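Local coordinates for ferritin like protein (Caulobacter vibrioides, PDB 3HL1) that is of unknown function but probably binds metal within a ferritin-like bundle of long helices, at residues W24-Y29 and Q53-A58; Y34-P39 and N245-Y250; A58-N63 and P180-T185. All coordinates share one frame; numbering follows the deposited sequence. Where two conformers were deposited one is given.

Interaction 1 (W24-Y29 and Q53-A58)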
ATOM      1  N   TRP A  24      -3.765   1.014   2.228  1.00 33.52           N
ATOM      2  CA  TRP A  24      -4.429   2.194   1.684  1.00 31.71           C
ATOM      3  C   TRP A  24      -4.165   2.388   0.180  1.00 30.77           C
ATOM      4  O   TRP A  24      -5.071   2.732  -0.545  1.00 30.08           O
ATOM      5  CB  TRP A  24      -4.074   3.442   2.486  1.00 36.71           C
ATOM      6  CG  TRP A  24      -4.764   4.660   2.082  1.00 31.74           C
ATOM      7  CD1 TRP A  24      -5.846   5.214   2.676  1.00 32.06           C
ATOM      8  CD2 TRP A  24      -4.360   5.565   1.069  1.00 30.67           C
ATOM      9  NE1 TRP A  24      -6.217   6.342   2.030  1.00 32.86           N
ATOM     10  CE2 TRP A  24      -5.307   6.608   1.052  1.00 33.55           C
ATOM     11  CE3 TRP A  24      -3.316   5.572   0.123  1.00 33.26           C
ATOM     12  CZ2 TRP A  24      -5.240   7.662   0.153  1.00 34.26           C
ATOM     13  CZ3 TRP A  24      -3.248   6.636  -0.775  1.00 35.75           C
ATOM     14  CH2 TRP A  24      -4.204   7.655  -0.759  1.00 35.38           C
ATOM     15  N   THR A  25      -2.956   2.121  -0.301  1.00 30.56           N
ATOM     16  CA  THR A  25      -2.623   2.287  -1.690  1.00 28.72           C
ATOM     17  C   THR A  25      -3.306   1.270  -2.585  1.00 27.80           C
ATOM     18  O   THR A  25      -3.478   1.535  -3.745  1.00 32.06           O
ATOM     19  CB  THR A  25      -1.116   2.191  -1.981  1.00 28.51           C
ATOM     20  OG1 THR A  25      -0.715   0.833  -1.796  1.00 31.87           O
ATOM     21  CG2 THR A  25      -0.270   3.140  -1.090  1.00 27.36           C
ATOM     22  N   ILE A  26      -3.671   0.090  -2.071  1.00 28.27           N
ATOM     23  CA  ILE A  26      -4.162  -0.984  -2.916  1.00 28.52           C
ATOM     24  C   ILE A  26      -5.527  -0.655  -3.560  1.00 28.64           C
ATOM     25  O   ILE A  26      -5.636  -0.681  -4.798  1.00 28.88           O
ATOM     26  CB  ILE A  26      -4.099  -2.367  -2.173  1.00 27.63           C
ATOM     27  CG1 ILE A  26      -2.597  -2.703  -1.955  1.00 31.54           C
ATOM     28  CG2 ILE A  26      -4.835  -3.456  -2.968  1.00 28.55           C
ATOM     29  CD1 ILE A  26      -2.304  -3.782  -0.986  1.00 26.31           C
ATOM     30  N   PRO A  27      -6.582  -0.366  -2.742  1.00 30.82           N
ATOM     31  CA  PRO A  27      -7.813   0.106  -3.375  1.00 28.83           C
ATOM     32  C   PRO A  27      -7.671   1.366  -4.214  1.00 28.60           C
ATOM     33  O   PRO A  27      -8.334   1.470  -5.242  1.00 30.24           O
ATOM     34  CB  PRO A  27      -8.797   0.274  -2.195  1.00 28.88           C
ATOM     35  CG  PRO A  27      -8.274  -0.630  -1.138  1.00 29.92           C
ATOM     36  CD  PRO A  27      -6.767  -0.502  -1.279  1.00 25.12           C
ATOM     37  N   TYR A  28      -6.774   2.296  -3.820  1.00 27.82           N
ATOM     38  CA  TYR A  28      -6.503   3.482  -4.603  1.00 28.03           C
ATOM     39  C   TYR A  28      -6.019   3.127  -6.021  1.00 29.36           C
ATOM     40  O   TYR A  28      -6.592   3.608  -6.963  1.00 27.39           O
ATOM     41  CB  TYR A  28      -5.500   4.432  -3.899  1.00 30.41           C
ATOM     42  CG  TYR A  28      -5.587   5.862  -4.384  1.00 30.42           C
ATOM     43  CD1 TYR A  28      -4.867   6.274  -5.516  1.00 32.12           C
ATOM     44  CD2 TYR A  28      -6.428   6.803  -3.746  1.00 25.11           C
ATOM     45  CE1 TYR A  28      -4.966   7.588  -5.990  1.00 30.67           C
ATOM     46  CE2 TYR A  28      -6.531   8.123  -4.218  1.00 28.94           C
ATOM     47  CZ  TYR A  28      -5.790   8.492  -5.327  1.00 33.96           C
ATOM     48  OH  TYR A  28      -5.919   9.717  -5.812  1.00 28.17           O
ATOM     49  N   TYR A  29      -4.952   2.361  -6.131  1.00 27.51           N
ATOM     50  CA  TYR A  29      -4.367   1.952  -7.369  1.00 27.53           C
ATOM     51  C   TYR A  29      -5.310   1.049  -8.155  1.00 28.27           C
ATOM     52  O   TYR A  29      -5.352   1.121  -9.362  1.00 28.86           O
ATOM     53  CB  TYR A  29      -3.053   1.203  -7.144  1.00 26.33           C
ATOM     54  CG  TYR A  29      -1.876   2.005  -6.616  1.00 27.59           C
ATOM     55  CD1 TYR A  29      -2.022   3.320  -6.129  1.00 29.73           C
ATOM     56  CD2 TYR A  29      -0.654   1.361  -6.384  1.00 33.71           C
ATOM     57  CE1 TYR A  29      -0.945   4.013  -5.600  1.00 31.93           C
ATOM     58  CE2 TYR A  29       0.413   2.035  -5.778  1.00 32.29           C
ATOM     59  CZ  TYR A  29       0.279   3.353  -5.406  1.00 33.44           C
ATOM     60  OH  TYR A  29       1.355   4.009  -4.789  1.00 35.22           O
ATOM     61  N   GLN A  53       2.931  -5.437  -6.461  1.00 34.43           N
ATOM     62  CA  GLN A  53       4.031  -5.128  -5.551  1.00 33.20           C
ATOM     63  C   GLN A  53       3.553  -4.572  -4.215  1.00 32.45           C
ATOM     64  O   GLN A  53       4.131  -4.883  -3.159  1.00 35.52           O
ATOM     65  CB  GLN A  53       5.026  -4.179  -6.193  1.00 31.75           C
ATOM     66  CG  GLN A  53       5.682  -4.834  -7.382  1.00 40.09           C
ATOM     67  CD  GLN A  53       6.904  -4.084  -7.857  1.00 38.56           C
ATOM     68  OE1 GLN A  53       6.988  -2.855  -7.748  1.00 42.25           O
ATOM     69  NE2 GLN A  53       7.859  -4.821  -8.380  1.00 46.80           N
ATOM     70  N   GLU A  54       2.495  -3.778  -4.227  1.00 31.74           N
ATOM     71  CA  GLU A  54       1.955  -3.278  -2.941  1.00 28.72           C
ATOM     72  C   GLU A  54       1.477  -4.417  -2.073  1.00 32.32           C
ATOM     73  O   GLU A  54       1.681  -4.390  -0.876  1.00 31.47           O
ATOM     74  CB  GLU A  54       0.816  -2.262  -3.153  1.00 29.22           C
ATOM     75  CG  GLU A  54       1.254  -0.970  -3.769  1.00 36.80           C
ATOM     76  CD  GLU A  54       2.255  -0.217  -2.868  1.00 42.19           C
ATOM     77  OE1 GLU A  54       1.872   0.295  -1.812  1.00 58.28           O
ATOM     78  OE2 GLU A  54       3.427  -0.151  -3.214  1.00 41.28           O
HETATM   79  N   MSE A  55       0.808  -5.399  -2.675  1.00 31.19           N
HETATM   80  CA  MSE A  55       0.306  -6.577  -1.958  0.50 34.39           C
HETATM   81  C   MSE A  55       1.449  -7.352  -1.333  1.00 32.71           C
HETATM   82  O   MSE A  55       1.388  -7.731  -0.160  1.00 36.63           O
HETATM   83  CB  MSE A  55      -0.486  -7.471  -2.917  0.50 32.72           C
HETATM   84  CG  MSE A  55      -1.803  -6.842  -3.344  0.50 31.07           C
HETATM   85 SE   MSE A  55      -2.558  -7.770  -4.889  0.38 39.22          SE
HETATM   86  CE  MSE A  55      -3.970  -6.630  -5.222  0.50 28.52           C
ATOM     87  N   LEU A  56       2.503  -7.559  -2.109  1.00 32.38           N
ATOM     88  CA  LEU A  56       3.740  -8.123  -1.598  1.00 30.63           C
ATOM     89  C   LEU A  56       4.284  -7.307  -0.420  1.00 30.73           C
ATOM     90  O   LEU A  56       4.677  -7.906   0.582  1.00 31.61           O
ATOM     91  CB  LEU A  56       4.805  -8.256  -2.714  1.00 32.95           C
ATOM     92  CG  LEU A  56       6.194  -8.639  -2.203  1.00 34.82           C
ATOM     93  CD1 LEU A  56       6.120 -10.082  -1.708  1.00 31.84           C
ATOM     94  CD2 LEU A  56       7.339  -8.422  -3.202  1.00 34.26           C
ATOM     95  N   HIS A  57       4.277  -5.968  -0.514  1.00 30.08           N
ATOM     96  CA  HIS A  57       4.764  -5.142   0.577  1.00 29.82           C
ATOM     97  C   HIS A  57       3.985  -5.421   1.836  1.00 30.34           C
ATOM     98  O   HIS A  57       4.589  -5.520   2.915  1.00 29.97           O
ATOM     99  CB  HIS A  57       4.749  -3.637   0.280  1.00 30.61           C
ATOM    100  CG  HIS A  57       5.601  -3.235  -0.875  1.00 31.76           C
ATOM    101  ND1 HIS A  57       5.567  -1.963  -1.411  1.00 33.45           N
ATOM    102  CD2 HIS A  57       6.448  -3.953  -1.644  1.00 32.50           C
ATOM    103  CE1 HIS A  57       6.379  -1.922  -2.455  1.00 33.05           C
ATOM    104  NE2 HIS A  57       6.920  -3.113  -2.621  1.00 33.36           N
ATOM    105  N   ALA A  58       2.660  -5.515   1.717  1.00 31.90           N
ATOM    106  CA  ALA A  58       1.805  -5.822   2.869  1.00 29.92           C
ATOM    107  C   ALA A  58       2.234  -7.126   3.537  1.00 32.06           C
ATOM    108  O   ALA A  58       2.391  -7.184   4.767  1.00 31.86           O
ATOM    109  CB  ALA A  58       0.295  -5.845   2.471  1.00 31.31           C
TER
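Glu54 meets three residues of 24-29 with three different parts of its side chain. Its OE1 sits 2.6 Å from Thr25 OG1, a short polar contact in which the one hydroxyl proton could go either to this carboxylate or to the backbone O of Glu22. One carbon back, Glu54 CG rests 3.7 Å from CE2 of Tyr29, the two side chains crossing at about a right angle, with the carboxylate plane turned 50° from that of the ring. Glu54 CB slides past Ile26 CG1 at 3.6 Å, and beyond it Ile26 CD1 touches CG of Met55 (selenomethionine) at 3.9 Å. A bend at chi2 of Glu54 (-63°) folds the carboxylate back toward the Thr25 hydroxyl. That hydroxyl takes the crowded position between backbone N and carbonyl carbon, while Thr25 CB covers one face of the Tyr29 ring near its rim.

Further out, Tyr29 OH is hydrogen-bonded to Glu122, and Phe237 meets its ring edge-to-face. Glu54 OE2 bonds an unidentified ligand, which His57 ND1 reaches weakly while bonding Glu22. The two helices run antiparallel, at 163°, their axes 9.5 Å apart. Glu54 and His57 have the Glu-X-X-His spacing of ferritin-like metal-binding helices; with Glu22 and Glu122 close by, the buried cluster is consistent with the carboxylate-rich diiron site of a ferritin-like four-helix bundle.

Interaction 2 (Y34-P39 and N245-Y250)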
ATOM      1  N   TYR A  34      -8.666  -0.307 -12.908  1.00 31.56           N
ATOM      2  CA  TYR A  34      -9.849  -0.856 -13.575  1.00 32.08           C
ATOM      3  C   TYR A  34     -10.687   0.191 -14.279  1.00 30.45           C
ATOM      4  O   TYR A  34     -11.501  -0.168 -15.138  1.00 30.98           O
ATOM      5  CB  TYR A  34     -10.686  -1.695 -12.597  1.00 29.44           C
ATOM      6  CG  TYR A  34     -10.071  -3.044 -12.346  1.00 31.59           C
ATOM      7  CD1 TYR A  34     -10.027  -3.999 -13.347  1.00 32.44           C
ATOM      8  CD2 TYR A  34      -9.434  -3.334 -11.135  1.00 32.32           C
ATOM      9  CE1 TYR A  34      -9.428  -5.230 -13.146  1.00 41.28           C
ATOM     10  CE2 TYR A  34      -8.821  -4.561 -10.933  1.00 29.58           C
ATOM     11  CZ  TYR A  34      -8.841  -5.508 -11.934  1.00 37.83           C
ATOM     12  OH  TYR A  34      -8.259  -6.723 -11.741  1.00 35.02           O
ATOM     13  N   SER A  35     -10.417   1.471 -14.003  1.00 31.18           N
ATOM     14  CA  SER A  35     -11.027   2.564 -14.785  1.00 29.85           C
ATOM     15  C   SER A  35     -10.572   2.612 -16.234  1.00 33.13           C
ATOM     16  O   SER A  35     -11.297   3.143 -17.060  1.00 30.56           O
ATOM     17  CB  SER A  35     -10.810   3.953 -14.189  1.00 30.70           C
ATOM     18  OG  SER A  35      -9.504   4.441 -14.501  1.00 27.37           O
ATOM     19  N   ILE A  36      -9.402   2.053 -16.532  1.00 30.25           N
ATOM     20  CA  ILE A  36      -8.822   2.103 -17.829  1.00 29.19           C
ATOM     21  C   ILE A  36      -9.507   1.052 -18.677  1.00 31.69           C
ATOM     22  O   ILE A  36      -9.426  -0.126 -18.387  1.00 30.71           O
ATOM     23  CB  ILE A  36      -7.317   1.851 -17.828  1.00 29.62           C
ATOM     24  CG1 ILE A  36      -6.653   2.878 -16.890  1.00 22.84           C
ATOM     25  CG2 ILE A  36      -6.768   1.988 -19.257  1.00 26.48           C
ATOM     26  CD1 ILE A  36      -5.156   2.575 -16.516  1.00 30.41           C
ATOM     27  N   LYS A  37     -10.174   1.496 -19.732  1.00 32.11           N
ATOM     28  CA  LYS A  37     -11.001   0.591 -20.524  1.00 34.30           C
ATOM     29  C   LYS A  37     -10.192  -0.502 -21.211  1.00 35.02           C
ATOM     30  O   LYS A  37     -10.602  -1.673 -21.243  1.00 29.37           O
ATOM     31  CB  LYS A  37     -11.817   1.382 -21.559  1.00 34.33           C
ATOM     32  CG  LYS A  37     -12.865   2.289 -21.001  1.00 33.76           C
ATOM     33  CD  LYS A  37     -13.704   2.936 -22.140  1.00 38.68           C
ATOM     34  CE  LYS A  37     -14.756   3.902 -21.617  1.00 45.26           C
ATOM     35  NZ  LYS A  37     -15.636   4.423 -22.736  1.00 45.11           N
ATOM     36  N   ASP A  38      -9.057  -0.110 -21.776  1.00 34.89           N
ATOM     37  CA  ASP A  38      -8.201  -1.020 -22.522  1.00 35.19           C
ATOM     38  C   ASP A  38      -7.016  -1.567 -21.692  1.00 33.10           C
ATOM     39  O   ASP A  38      -6.034  -0.872 -21.436  1.00 32.69           O
ATOM     40  CB  ASP A  38      -7.753  -0.351 -23.824  1.00 35.52           C
ATOM     41  CG  ASP A  38      -6.906  -1.254 -24.704  1.00 40.78           C
ATOM     42  OD1 ASP A  38      -6.694  -2.436 -24.375  1.00 33.71           O
ATOM     43  OD2 ASP A  38      -6.455  -0.746 -25.754  1.00 43.34           O
ATOM     44  N   PRO A  39      -7.105  -2.847 -21.292  1.00 36.76           N
ATOM     45  CA  PRO A  39      -6.064  -3.429 -20.451  1.00 37.78           C
ATOM     46  C   PRO A  39      -4.713  -3.624 -21.103  1.00 35.36           C
ATOM     47  O   PRO A  39      -3.728  -3.875 -20.410  1.00 35.71           O
ATOM     48  CB  PRO A  39      -6.648  -4.792 -20.041  1.00 39.40           C
ATOM     49  CG  PRO A  39      -8.080  -4.748 -20.379  1.00 40.71           C
ATOM     50  CD  PRO A  39      -8.176  -3.824 -21.563  1.00 35.01           C
ATOM     51  N   ASN A 245      -0.897  11.064 -24.502  1.00 49.86           N
ATOM     52  CA  ASN A 245      -2.205  10.472 -24.834  1.00 54.02           C
ATOM     53  C   ASN A 245      -2.675   9.410 -23.848  1.00 52.54           C
ATOM     54  O   ASN A 245      -2.261   8.243 -23.918  1.00 55.35           O
ATOM     55  CB  ASN A 245      -2.169   9.881 -26.242  1.00 53.46           C
ATOM     56  CG  ASN A 245      -1.798  10.913 -27.286  1.00 60.88           C
ATOM     57  OD1 ASN A 245      -2.595  11.806 -27.613  1.00 58.45           O
ATOM     58  ND2 ASN A 245      -0.560  10.819 -27.791  1.00 58.57           N
ATOM     59  N   TRP A 246      -3.557   9.809 -22.943  1.00 49.92           N
ATOM     60  CA  TRP A 246      -4.029   8.879 -21.899  1.00 47.75           C
ATOM     61  C   TRP A 246      -5.129   8.026 -22.458  1.00 43.47           C
ATOM     62  O   TRP A 246      -5.898   8.502 -23.278  1.00 38.85           O
ATOM     63  CB  TRP A 246      -4.509   9.629 -20.681  1.00 46.42           C
ATOM     64  CG  TRP A 246      -3.387  10.282 -19.951  1.00 52.07           C
ATOM     65  CD1 TRP A 246      -2.151  10.658 -20.458  1.00 55.76           C
ATOM     66  CD2 TRP A 246      -3.404  10.715 -18.601  1.00 44.90           C
ATOM     67  NE1 TRP A 246      -1.406  11.269 -19.480  1.00 59.66           N
ATOM     68  CE2 TRP A 246      -2.153  11.315 -18.331  1.00 53.63           C
ATOM     69  CE3 TRP A 246      -4.360  10.670 -17.590  1.00 46.84           C
ATOM     70  CZ2 TRP A 246      -1.841  11.851 -17.088  1.00 49.62           C
ATOM     71  CZ3 TRP A 246      -4.039  11.182 -16.365  1.00 51.11           C
ATOM     72  CH2 TRP A 246      -2.794  11.781 -16.125  1.00 49.01           C
ATOM     73  N   PRO A 247      -5.201   6.755 -22.030  1.00 42.12           N
ATOM     74  CA  PRO A 247      -6.229   5.875 -22.570  1.00 40.25           C
ATOM     75  C   PRO A 247      -7.616   6.282 -22.071  1.00 39.46           C
ATOM     76  O   PRO A 247      -7.741   6.953 -21.031  1.00 40.21           O
ATOM     77  CB  PRO A 247      -5.835   4.494 -22.016  1.00 43.03           C
ATOM     78  CG  PRO A 247      -5.091   4.788 -20.746  1.00 38.87           C
ATOM     79  CD  PRO A 247      -4.345   6.071 -21.041  1.00 41.79           C
ATOM     80  N   GLY A 248      -8.647   5.823 -22.775  1.00 35.49           N
ATOM     81  CA  GLY A 248     -10.035   6.072 -22.369  1.00 36.43           C
ATOM     82  C   GLY A 248     -10.337   5.396 -21.036  1.00 33.62           C
ATOM     83  O   GLY A 248      -9.806   4.312 -20.762  1.00 32.02           O
ATOM     84  N   VAL A 249     -11.126   6.071 -20.215  1.00 36.00           N
ATOM     85  CA  VAL A 249     -11.515   5.561 -18.912  1.00 37.05           C
ATOM     86  C   VAL A 249     -13.039   5.507 -18.783  1.00 38.15           C
ATOM     87  O   VAL A 249     -13.779   6.273 -19.433  1.00 35.98           O
ATOM     88  CB  VAL A 249     -10.934   6.401 -17.762  1.00 38.26           C
ATOM     89  CG1 VAL A 249      -9.378   6.471 -17.901  1.00 29.07           C
ATOM     90  CG2 VAL A 249     -11.565   7.782 -17.729  1.00 39.12           C
ATOM     91  N   TYR A 250     -13.511   4.585 -17.950  1.00 33.83           N
ATOM     92  CA  TYR A 250     -14.886   4.545 -17.608  1.00 31.17           C
ATOM     93  C   TYR A 250     -15.230   5.789 -16.826  1.00 34.52           C
ATOM     94  O   TYR A 250     -14.409   6.403 -16.157  1.00 35.23           O
ATOM     95  CB  TYR A 250     -15.247   3.329 -16.760  1.00 31.86           C
ATOM     96  CG  TYR A 250     -15.059   2.053 -17.455  1.00 31.84           C
ATOM     97  CD1 TYR A 250     -15.971   1.636 -18.435  1.00 31.06           C
ATOM     98  CD2 TYR A 250     -13.961   1.243 -17.172  1.00 32.26           C
ATOM     99  CE1 TYR A 250     -15.792   0.415 -19.123  1.00 31.47           C
ATOM    100  CE2 TYR A 250     -13.766   0.053 -17.862  1.00 26.16           C
ATOM    101  CZ  TYR A 250     -14.687  -0.346 -18.841  1.00 29.66           C
ATOM    102  OH  TYR A 250     -14.464  -1.552 -19.479  1.00 32.66           O
TER
HETATM  103  O   HOH W   1     -12.096  -2.699 -19.294  1.00 28.35           O
HETATM  104  O   HOH W   2      -8.636   2.571 -22.348  1.00 33.54           O
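Two backbone hydrogen bonds fasten the end of helix 8-35 to the extended loop 245-250. Tyr250 N donates to Ser35 O at 2.8 Å, approaching in the carbonyl plane with 158° at the hydrogen. Lys37 N donates in the other direction to Gly248 O at 3.0 Å, an almost straight bond of 171°, likewise in the carbonyl plane. Both carbonyls do further work. Val249 CA makes a bent CA-H...O contact with Ser35 O, 3.1 Å away, and Gly248 O also accepts a hydrogen bond from water 2, which in turn accepts from Asp38 N.

Ile36 and Val249, framed by the two bonds, form a single antiparallel bridge, a non-hydrogen-bonded pair in a chain with no regular strand; it ties the exit of helix 8-35 to the loop leading from helix 233-242 to helix 261-283.

Tyr250 swings its ring beneath the Lys37 chain, so that Lys37 CG stands 3.8 Å from the ring centroid, only 7° off the normal: a CH-pi contact over the middle of the face. The Lys37 chain runs on extended, bringing CE to 3.4 Å from Val249 O. At the ring's edge and in its plane, water 1 joins Tyr250 OH (2.6 Å) to Lys37 O, to which it donates; the same hydroxyl has a weak hydrogen bond with Lys309 NZ. On the apolar side, Ile36 CG2, anti to the backbone N, crosses obliquely to touch Pro247 CG at 3.6 Å. Ser35 OG lies beside the Val249 methyl CG1 but is hydrogen-bonded to Val32 O within its own helix and to Leu110 N of a neighbouring loop.

Interaction 3 (A58-N63 and P180-T185)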
ATOM      1  N   ALA A  58       2.660  -5.515   1.717  1.00 31.90           N
ATOM      2  CA  ALA A  58       1.805  -5.822   2.869  1.00 29.92           C
ATOM      3  C   ALA A  58       2.234  -7.126   3.537  1.00 32.06           C
ATOM      4  O   ALA A  58       2.391  -7.184   4.767  1.00 31.86           O
ATOM      5  CB  ALA A  58       0.295  -5.845   2.471  1.00 31.31           C
ATOM      6  N   GLN A  59       2.405  -8.175   2.738  1.00 31.37           N
ATOM      7  CA  GLN A  59       2.891  -9.458   3.225  1.00 34.02           C
ATOM      8  C   GLN A  59       4.245  -9.369   3.951  1.00 33.42           C
ATOM      9  O   GLN A  59       4.435  -9.991   4.997  1.00 30.42           O
ATOM     10  CB  GLN A  59       2.996 -10.459   2.060  1.00 34.00           C
ATOM     11  CG  GLN A  59       3.759 -11.733   2.437  1.00 41.19           C
ATOM     12  CD  GLN A  59       3.784 -12.745   1.332  1.00 41.53           C
ATOM     13  OE1 GLN A  59       2.738 -13.291   0.968  1.00 50.65           O
ATOM     14  NE2 GLN A  59       4.982 -13.010   0.784  1.00 54.93           N
ATOM     15  N   LEU A  60       5.170  -8.601   3.389  1.00 30.62           N
ATOM     16  CA  LEU A  60       6.519  -8.453   3.948  1.00 27.88           C
ATOM     17  C   LEU A  60       6.479  -7.745   5.258  1.00 29.18           C
ATOM     18  O   LEU A  60       7.213  -8.129   6.201  1.00 29.78           O
ATOM     19  CB  LEU A  60       7.446  -7.725   2.955  1.00 26.93           C
ATOM     20  CG  LEU A  60       7.695  -8.470   1.609  1.00 32.58           C
ATOM     21  CD1 LEU A  60       8.746  -7.714   0.783  1.00 34.41           C
ATOM     22  CD2 LEU A  60       8.114  -9.883   1.845  1.00 31.85           C
ATOM     23  N   VAL A  61       5.659  -6.703   5.346  1.00 29.25           N
ATOM     24  CA  VAL A  61       5.483  -6.011   6.596  1.00 30.01           C
ATOM     25  C   VAL A  61       4.901  -6.967   7.643  1.00 30.00           C
ATOM     26  O   VAL A  61       5.391  -7.017   8.741  1.00 31.30           O
ATOM     27  CB  VAL A  61       4.650  -4.702   6.493  1.00 30.65           C
ATOM     28  CG1 VAL A  61       4.358  -4.160   7.907  1.00 33.33           C
ATOM     29  CG2 VAL A  61       5.401  -3.631   5.685  1.00 30.07           C
ATOM     30  N   SER A  62       3.876  -7.741   7.288  1.00 28.09           N
ATOM     31  CA  SER A  62       3.329  -8.731   8.214  1.00 30.67           C
ATOM     32  C   SER A  62       4.434  -9.697   8.704  1.00 27.38           C
ATOM     33  O   SER A  62       4.522 -10.052   9.880  1.00 26.53           O
ATOM     34  CB  SER A  62       2.208  -9.548   7.553  1.00 29.46           C
ATOM     35  OG  SER A  62       1.694 -10.513   8.479  1.00 31.01           O
ATOM     36  N   ASN A  63       5.266 -10.151   7.784  1.00 28.13           N
ATOM     37  CA  ASN A  63       6.358 -11.071   8.121  1.00 28.79           C
ATOM     38  C   ASN A  63       7.381 -10.451   9.064  1.00 27.95           C
ATOM     39  O   ASN A  63       7.772 -11.079  10.051  1.00 28.76           O
ATOM     40  CB  ASN A  63       7.075 -11.605   6.830  1.00 25.09           C
ATOM     41  CG  ASN A  63       6.246 -12.614   6.092  1.00 28.46           C
ATOM     42  OD1 ASN A  63       5.214 -13.101   6.604  1.00 35.59           O
ATOM     43  ND2 ASN A  63       6.709 -12.987   4.850  1.00 28.05           N
ATOM     44  N   PRO A 180      14.712 -17.258  -2.186  1.00 54.65           N
ATOM     45  CA  PRO A 180      14.250 -18.002  -1.024  1.00 52.48           C
ATOM     46  C   PRO A 180      12.885 -17.402  -0.579  1.00 49.29           C
ATOM     47  O   PRO A 180      12.462 -16.368  -1.107  1.00 44.60           O
ATOM     48  CB  PRO A 180      15.357 -17.727   0.006  1.00 53.36           C
ATOM     49  CG  PRO A 180      15.774 -16.293  -0.303  1.00 56.83           C
ATOM     50  CD  PRO A 180      15.773 -16.285  -1.828  1.00 54.28           C
ATOM     51  N   PRO A 181      12.187 -18.057   0.355  1.00 48.30           N
ATOM     52  CA  PRO A 181      10.983 -17.391   0.858  1.00 47.50           C
ATOM     53  C   PRO A 181      11.355 -16.009   1.426  1.00 44.61           C
ATOM     54  O   PRO A 181      12.440 -15.825   1.973  1.00 43.82           O
ATOM     55  CB  PRO A 181      10.494 -18.341   1.967  1.00 48.21           C
ATOM     56  CG  PRO A 181      11.676 -19.235   2.275  1.00 51.94           C
ATOM     57  CD  PRO A 181      12.410 -19.369   0.990  1.00 49.22           C
ATOM     58  N   LEU A 182      10.472 -15.044   1.282  1.00 41.82           N
ATOM     59  CA  LEU A 182      10.758 -13.712   1.731  1.00 36.13           C
ATOM     60  C   LEU A 182      10.147 -13.616   3.137  1.00 34.30           C
ATOM     61  O   LEU A 182       9.121 -12.951   3.394  1.00 33.99           O
ATOM     62  CB  LEU A 182      10.233 -12.718   0.734  1.00 36.93           C
ATOM     63  CG  LEU A 182      10.968 -12.612  -0.609  1.00 40.55           C
ATOM     64  CD1 LEU A 182      10.279 -11.567  -1.431  1.00 31.40           C
ATOM     65  CD2 LEU A 182      12.448 -12.261  -0.461  1.00 35.11           C
ATOM     66  N   THR A 183      10.789 -14.371   4.009  1.00 33.18           N
ATOM     67  CA  THR A 183      10.358 -14.569   5.371  1.00 34.95           C
ATOM     68  C   THR A 183      11.547 -14.480   6.303  1.00 35.95           C
ATOM     69  O   THR A 183      12.708 -14.579   5.901  1.00 35.24           O
ATOM     70  CB  THR A 183       9.734 -15.964   5.565  1.00 36.09           C
ATOM     71  OG1 THR A 183      10.733 -16.937   5.320  1.00 36.35           O
ATOM     72  CG2 THR A 183       8.596 -16.213   4.621  1.00 35.61           C
ATOM     73  N   VAL A 184      11.246 -14.345   7.581  1.00 33.29           N
ATOM     74  CA  VAL A 184      12.251 -14.332   8.608  1.00 33.13           C
ATOM     75  C   VAL A 184      12.282 -15.716   9.240  1.00 33.01           C
ATOM     76  O   VAL A 184      11.362 -16.128   9.968  1.00 28.47           O
ATOM     77  CB  VAL A 184      11.971 -13.206   9.620  1.00 31.53           C
ATOM     78  CG1 VAL A 184      13.003 -13.228  10.748  1.00 34.10           C
ATOM     79  CG2 VAL A 184      11.956 -11.820   8.867  1.00 27.39           C
ATOM     80  N   THR A 185      13.357 -16.443   8.936  1.00 35.26           N
ATOM     81  CA  THR A 185      13.512 -17.825   9.381  1.00 33.62           C
ATOM     82  C   THR A 185      14.466 -17.959  10.561  1.00 33.06           C
ATOM     83  O   THR A 185      14.509 -18.996  11.187  1.00 35.29           O
ATOM     84  CB  THR A 185      14.063 -18.711   8.258  1.00 33.57           C
ATOM     85  OG1 THR A 185      15.332 -18.195   7.840  1.00 30.24           O
ATOM     86  CG2 THR A 185      13.111 -18.731   7.082  1.00 34.18           C
TER
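The carboxamide of Asn63 is the flat group at the centre of this contact. Its amide nitrogen ND2 donates almost within its own plane, 14° out of it, to Leu182 O at 2.8 Å. The bond falls on a lone pair of that oxygen, in the carbonyl plane, although it is bent at the hydrogen to 143°. On one side of the amide plane, offset beyond the nitrogen, lies the methyl CG2 of Thr183, 3.7 Å from Asn63 ND2; the CD2 methyl of Leu60 lies on the other side of the plane, farther off. ND2 is gripped twice, because Met169 O from the preceding part of the loop takes a second hydrogen bond from it.

Leu60 reaches the same carbonyl from the turn before. With CG anti to the carbonyl carbon and the chain extended beyond it (chi2 -174°), its CD2 comes within 3.6 Å of Leu182 O and touches Leu182 CB at 3.7 Å. The oxygen therefore receives one polar donor and, alongside it, an apolar methyl. Val184 adds only a loose touch, its CG2 4.4 Å from Asn63 O.

Gln168 bridges the two segments through both ends of its side chain, bonding Asn63 O with NE2 and Val184 N with OE1. One helical turn back, Gln59 OE1 accepts from Glu171 N, while Leu60 and Leu182 both continue onto helix 188-207, at Ile202 and Ile201 respectively.

The chain turns sharply at Leu182, whose carbonyl faces the helix: Thr183 N returns weakly to Pro181 O at 3.0 Å. Leu182 is thus the centre of an inverse gamma turn, held by an asparagine of helix 42-67 in the loop that enters helix 188-207 of the ferritin-like bundle.

Overall arrangement
Each contact uses helix 8-35, helix 42-67 or both. Interaction 1 joins them to each other beside the centre of the chain; interaction 2 ties helix 8-35, and interaction 3 helix 42-67, to loops on opposite sides of it, their centres about 34 Å apart. Interactions 1 and 3 follow each other along helix 42-67 and share Ala58, whereas interactions 1 and 2 both use helix 8-35. Chemistry changes with place: side-chain carboxylate, hydroxyl and aromatic groups surround a buried, putative metal site in interaction 1, and an asparagine side chain captures a loop carbonyl in the buried interaction 3. The partly exposed interaction 2 relies on backbone pairing, ordered water and a lysine chain.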